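Inorganic pyrophosphatase (Ehrlichia chaffeensis, PDB 3LO0) probably catalyses the magnesium-dependent hydrolysis of inorganic pyrophosphate to two phosphate ions, working as a homohexamer. Local coordinates at residues 73-81 with 91-101. Numbering follows the deposited sequence.
Sequences YPCNYGFIP and VDVLVASRFPV. With SO4 (sulfate ion), chain B.
Leu94 CD2 sits near the plane of the Tyr77 ring at its CD1 edge, 3.8 Å from Tyr77 CD1, while sulfate O1 meets the hydroxyl end in plane and Tyr73 lies over one face, its CE2 3.7 Å above the ring plane toward the rim. The carboxylate of Asp92, turned 43° from the ring, brings OD2 to 3.1 Å from Tyr77 OH. Tyr77, Leu94 and Asp92 share one face of the antiparallel strand pair 76-79 with 92-95, in the central beta-barrel of a family I pyrophosphatase. Tyr77 CG stands anti to the backbone N (chi1 -180°), which carries OH out to the sulfate; Lys126 also bonds this hydroxyl. Tyr77 and Asp92 are predicted substrate and magnesium ligands, respectively, so the sulfate, probably from the crystallisation liquor, is consistent with a phosphate position.

Register follows from the reciprocal bonds of the hydrogen-bonded pair Gly78-Val93, with Gly78 N to Val93 O at 2.9 Å and Val93 N to Gly78 O at 2.8 Å. Beyond it, Ile80 CG1 packs 3.5 Å from CG2 of Val93, whose side chain is on the face away from Tyr77.

At the opposite end, the buried Asn76 amide ties down the turn after strand 92-95. Its OD1 takes Val101 N in a nearly straight bond (177°) from above the carbonyl plane, and Gln45 N is a second donor. ND2 makes a weak, bent bond to Ser97 OG, and Ser97 OG in turn donates to Phe99 O, 2.6 Å away.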
loop_
_atom_site.group_PDB
_atom_site.type_symbol
_atom_site.label_atom_id
_atom_site.label_comp_id
_atom_site.label_asym_id
_atom_site.label_seq_id
_atom_site.Cartn_x
_atom_site.Cartn_y
_atom_site.Cartn_z
ATOM N N TYR A 73 9.381 -4.998 11.420
ATOM C CA TYR A 73 10.297 -4.107 12.106
ATOM C C TYR A 73 9.580 -2.887 12.638
ATOM O O TYR A 73 8.844 -2.244 11.884
ATOM C CB TYR A 73 11.457 -3.719 11.166
ATOM C CG TYR A 73 12.512 -4.784 11.169
ATOM C CD1 TYR A 73 12.337 -5.945 10.443
ATOM C CD2 TYR A 73 13.655 -4.661 11.945
ATOM C CE1 TYR A 73 13.272 -6.952 10.449
ATOM C CE2 TYR A 73 14.621 -5.682 11.963
ATOM C CZ TYR A 73 14.401 -6.836 11.226
ATOM O OH TYR A 73 15.330 -7.873 11.199
ATOM N N PRO A 74 9.749 -2.577 13.941
ATOM C CA PRO A 74 8.979 -1.502 14.554
ATOM C C PRO A 74 9.485 -0.099 14.195
ATOM O O PRO A 74 8.808 0.868 14.486
ATOM C CB PRO A 74 9.163 -1.741 16.060
ATOM C CG PRO A 74 10.413 -2.492 16.167
ATOM C CD PRO A 74 10.636 -3.233 14.916
ATOM N N CYS A 75 10.693 -0.006 13.647
ATOM C CA CYS A 75 11.245 1.257 13.171
ATOM C C CYS A 75 12.047 0.961 11.907
ATOM O O CYS A 75 12.309 -0.208 11.595
ATOM C CB CYS A 75 12.197 1.873 14.199
ATOM S SG CYS A 75 11.693 2.093 15.921
ATOM N N ASN A 76 12.419 1.997 11.150
ATOM C CA ASN A 76 13.362 1.786 10.061
ATOM C C ASN A 76 14.621 1.205 10.660
ATOM O O ASN A 76 15.046 1.592 11.759
ATOM C CB ASN A 76 13.643 3.089 9.300
ATOM C CG ASN A 76 12.386 3.708 8.731
ATOM O OD1 ASN A 76 11.763 3.154 7.817
ATOM N ND2 ASN A 76 12.011 4.869 9.243
ATOM N N TYR A 77 15.176 0.204 10.003
ATOM C CA TYR A 77 16.278 -0.512 10.547
ATOM C C TYR A 77 17.424 -0.549 9.571
ATOM O O TYR A 77 17.235 -0.840 8.400
ATOM C CB TYR A 77 15.837 -1.930 10.896
ATOM C CG TYR A 77 16.915 -2.800 11.486
ATOM C CD1 TYR A 77 17.234 -2.703 12.820
ATOM C CD2 TYR A 77 17.604 -3.734 10.714
ATOM C CE1 TYR A 77 18.173 -3.511 13.396
ATOM C CE2 TYR A 77 18.600 -4.536 11.287
ATOM C CZ TYR A 77 18.869 -4.404 12.642
ATOM O OH TYR A 77 19.807 -5.149 13.280
ATOM N N GLY A 78 18.631 -0.265 10.038
ATOM C CA GLY A 78 19.789 -0.292 9.137
ATOM C C GLY A 78 21.071 -0.212 9.924
ATOM O O GLY A 78 21.091 -0.583 11.101
ATOM N N PHE A 79 22.104 0.349 9.327
ATOM C CA PHE A 79 23.448 0.322 9.937
ATOM C C PHE A 79 24.224 1.596 9.706
ATOM O O PHE A 79 23.908 2.392 8.798
ATOM C CB PHE A 79 24.263 -0.880 9.380
ATOM C CG PHE A 79 24.581 -0.785 7.898
ATOM C CD1 PHE A 79 23.673 -1.208 6.945
ATOM C CD2 PHE A 79 25.784 -0.264 7.467
ATOM C CE1 PHE A 79 23.972 -1.146 5.609
ATOM C CE2 PHE A 79 26.088 -0.181 6.112
ATOM C CZ PHE A 79 25.197 -0.608 5.187
ATOM N N ILE A 80 25.261 1.800 10.525
ATOM C CA ILE A 80 26.141 2.954 10.326
ATOM C C ILE A 80 27.336 2.500 9.484
ATOM O O ILE A 80 28.076 1.623 9.899
ATOM C CB ILE A 80 26.674 3.540 11.628
ATOM C CG1 ILE A 80 25.552 3.713 12.652
ATOM C CG2 ILE A 80 27.488 4.854 11.373
ATOM C CD1 ILE A 80 26.038 4.245 13.995
ATOM N N PRO A 81 27.494 3.090 8.292
ATOM C CA PRO A 81 28.548 2.669 7.387
ATOM C C PRO A 81 29.917 2.899 7.995
ATOM O O PRO A 81 30.127 3.887 8.708
ATOM C CB PRO A 81 28.340 3.537 6.130
ATOM C CG PRO A 81 27.392 4.585 6.486
ATOM C CD PRO A 81 26.659 4.158 7.727
ATOM N N VAL A 91 27.526 -1.249 13.270
ATOM C CA VAL A 91 26.560 -0.948 14.318
ATOM C C VAL A 91 25.141 -0.865 13.726
ATOM O O VAL A 91 24.920 -0.166 12.742
ATOM C CB VAL A 91 26.906 0.413 15.006
ATOM C CG1 VAL A 91 25.867 0.780 16.059
ATOM C CG2 VAL A 91 28.310 0.379 15.602
ATOM N N ASP A 92 24.190 -1.579 14.319
ATOM C CA ASP A 92 22.804 -1.540 13.842
ATOM C C ASP A 92 22.021 -0.461 14.570
ATOM O O ASP A 92 22.174 -0.248 15.798
ATOM C CB ASP A 92 22.111 -2.883 14.091
ATOM C CG ASP A 92 22.762 -4.020 13.336
ATOM O OD1 ASP A 92 23.172 -3.800 12.168
ATOM O OD2 ASP A 92 22.862 -5.124 13.927
ATOM N N VAL A 93 21.118 0.151 13.818
ATOM C CA VAL A 93 20.371 1.286 14.272
ATOM C C VAL A 93 18.887 1.153 13.888
ATOM O O VAL A 93 18.543 0.898 12.720
ATOM C CB VAL A 93 20.935 2.595 13.673
ATOM C CG1 VAL A 93 20.215 3.819 14.257
ATOM C CG2 VAL A 93 22.411 2.674 13.876
ATOM N N LEU A 94 18.028 1.386 14.878
ATOM C CA LEU A 94 16.615 1.653 14.654
ATOM C C LEU A 94 16.395 3.148 14.537
ATOM O O LEU A 94 16.739 3.888 15.453
ATOM C CB LEU A 94 15.786 1.148 15.833
ATOM C CG LEU A 94 15.901 -0.360 16.029
ATOM C CD1 LEU A 94 15.863 -0.716 17.509
ATOM C CD2 LEU A 94 14.777 -1.064 15.227
ATOM N N VAL A 95 15.798 3.601 13.445
ATOM C CA VAL A 95 15.470 5.002 13.304
ATOM C C VAL A 95 13.963 5.165 13.341
ATOM O O VAL A 95 13.283 4.738 12.439
ATOM C CB VAL A 95 16.018 5.621 12.023
ATOM C CG1 VAL A 95 15.813 7.161 12.030
ATOM C CG2 VAL A 95 17.532 5.260 11.838
ATOM N N ALA A 96 13.450 5.763 14.400
ATOM C CA ALA A 96 12.020 6.046 14.481
ATOM C C ALA A 96 11.689 7.126 13.471
ATOM O O ALA A 96 12.472 8.040 13.248
ATOM C CB ALA A 96 11.661 6.488 15.906
ATOM N N SER A 97 10.546 7.015 12.788
ATOM C CA SER A 97 10.181 8.035 11.857
ATOM C C SER A 97 8.649 8.106 11.670
ATOM O O SER A 97 7.932 7.223 12.109
ATOM C CB SER A 97 10.913 7.827 10.534
ATOM O OG SER A 97 10.381 6.751 9.821
ATOM N N ARG A 98 8.168 9.176 11.058
ATOM C CA ARG A 98 6.718 9.365 10.876
ATOM C C ARG A 98 6.230 8.545 9.684
ATOM O O ARG A 98 5.030 8.231 9.573
ATOM C CB ARG A 98 6.391 10.853 10.622
ATOM C CG ARG A 98 6.630 11.837 11.757
ATOM C CD ARG A 98 5.968 13.253 11.473
ATOM N NE ARG A 98 6.727 14.136 10.565
ATOM C CZ ARG A 98 6.333 14.570 9.362
ATOM N NH1 ARG A 98 5.164 14.229 8.827
ATOM N NH2 ARG A 98 7.116 15.377 8.666
ATOM N N PHE A 99 7.149 8.250 8.759
ATOM C CA PHE A 99 6.841 7.495 7.528
ATOM C C PHE A 99 7.990 6.523 7.237
ATOM O O PHE A 99 9.140 6.815 7.584
ATOM C CB PHE A 99 6.699 8.443 6.343
ATOM C CG PHE A 99 5.533 9.379 6.482
ATOM C CD1 PHE A 99 4.239 8.909 6.295
ATOM C CD2 PHE A 99 5.719 10.693 6.862
ATOM C CE1 PHE A 99 3.139 9.761 6.444
ATOM C CE2 PHE A 99 4.617 11.558 7.009
ATOM C CZ PHE A 99 3.342 11.084 6.804
ATOM N N PRO A 100 7.698 5.401 6.576
ATOM C CA PRO A 100 8.806 4.481 6.227
ATOM C C PRO A 100 9.825 5.144 5.316
ATOM O O PRO A 100 9.463 5.958 4.484
ATOM C CB PRO A 100 8.104 3.334 5.467
ATOM C CG PRO A 100 6.669 3.407 5.876
ATOM C CD PRO A 100 6.381 4.854 6.203
ATOM N N VAL A 101 11.098 4.803 5.502
ATOM C CA VAL A 101 12.172 5.256 4.632
ATOM C C VAL A 101 12.635 4.069 3.807
ATOM O O VAL A 101 12.773 2.959 4.322
ATOM C CB VAL A 101 13.335 5.797 5.468
ATOM C CG1 VAL A 101 14.529 6.149 4.597
ATOM C CG2 VAL A 101 12.854 6.966 6.335
HETATM S S SO4 B . 20.902 -8.559 12.398
HETATM O O1 SO4 B . 20.541 -7.176 12.063
HETATM O O2 SO4 B . 19.720 -9.396 12.678
HETATM O O3 SO4 B . 21.648 -9.122 11.250
HETATM O O4 SO4 B . 21.707 -8.588 13.631
HETATM O O HOH W 1 9.120 4.347 14.398
#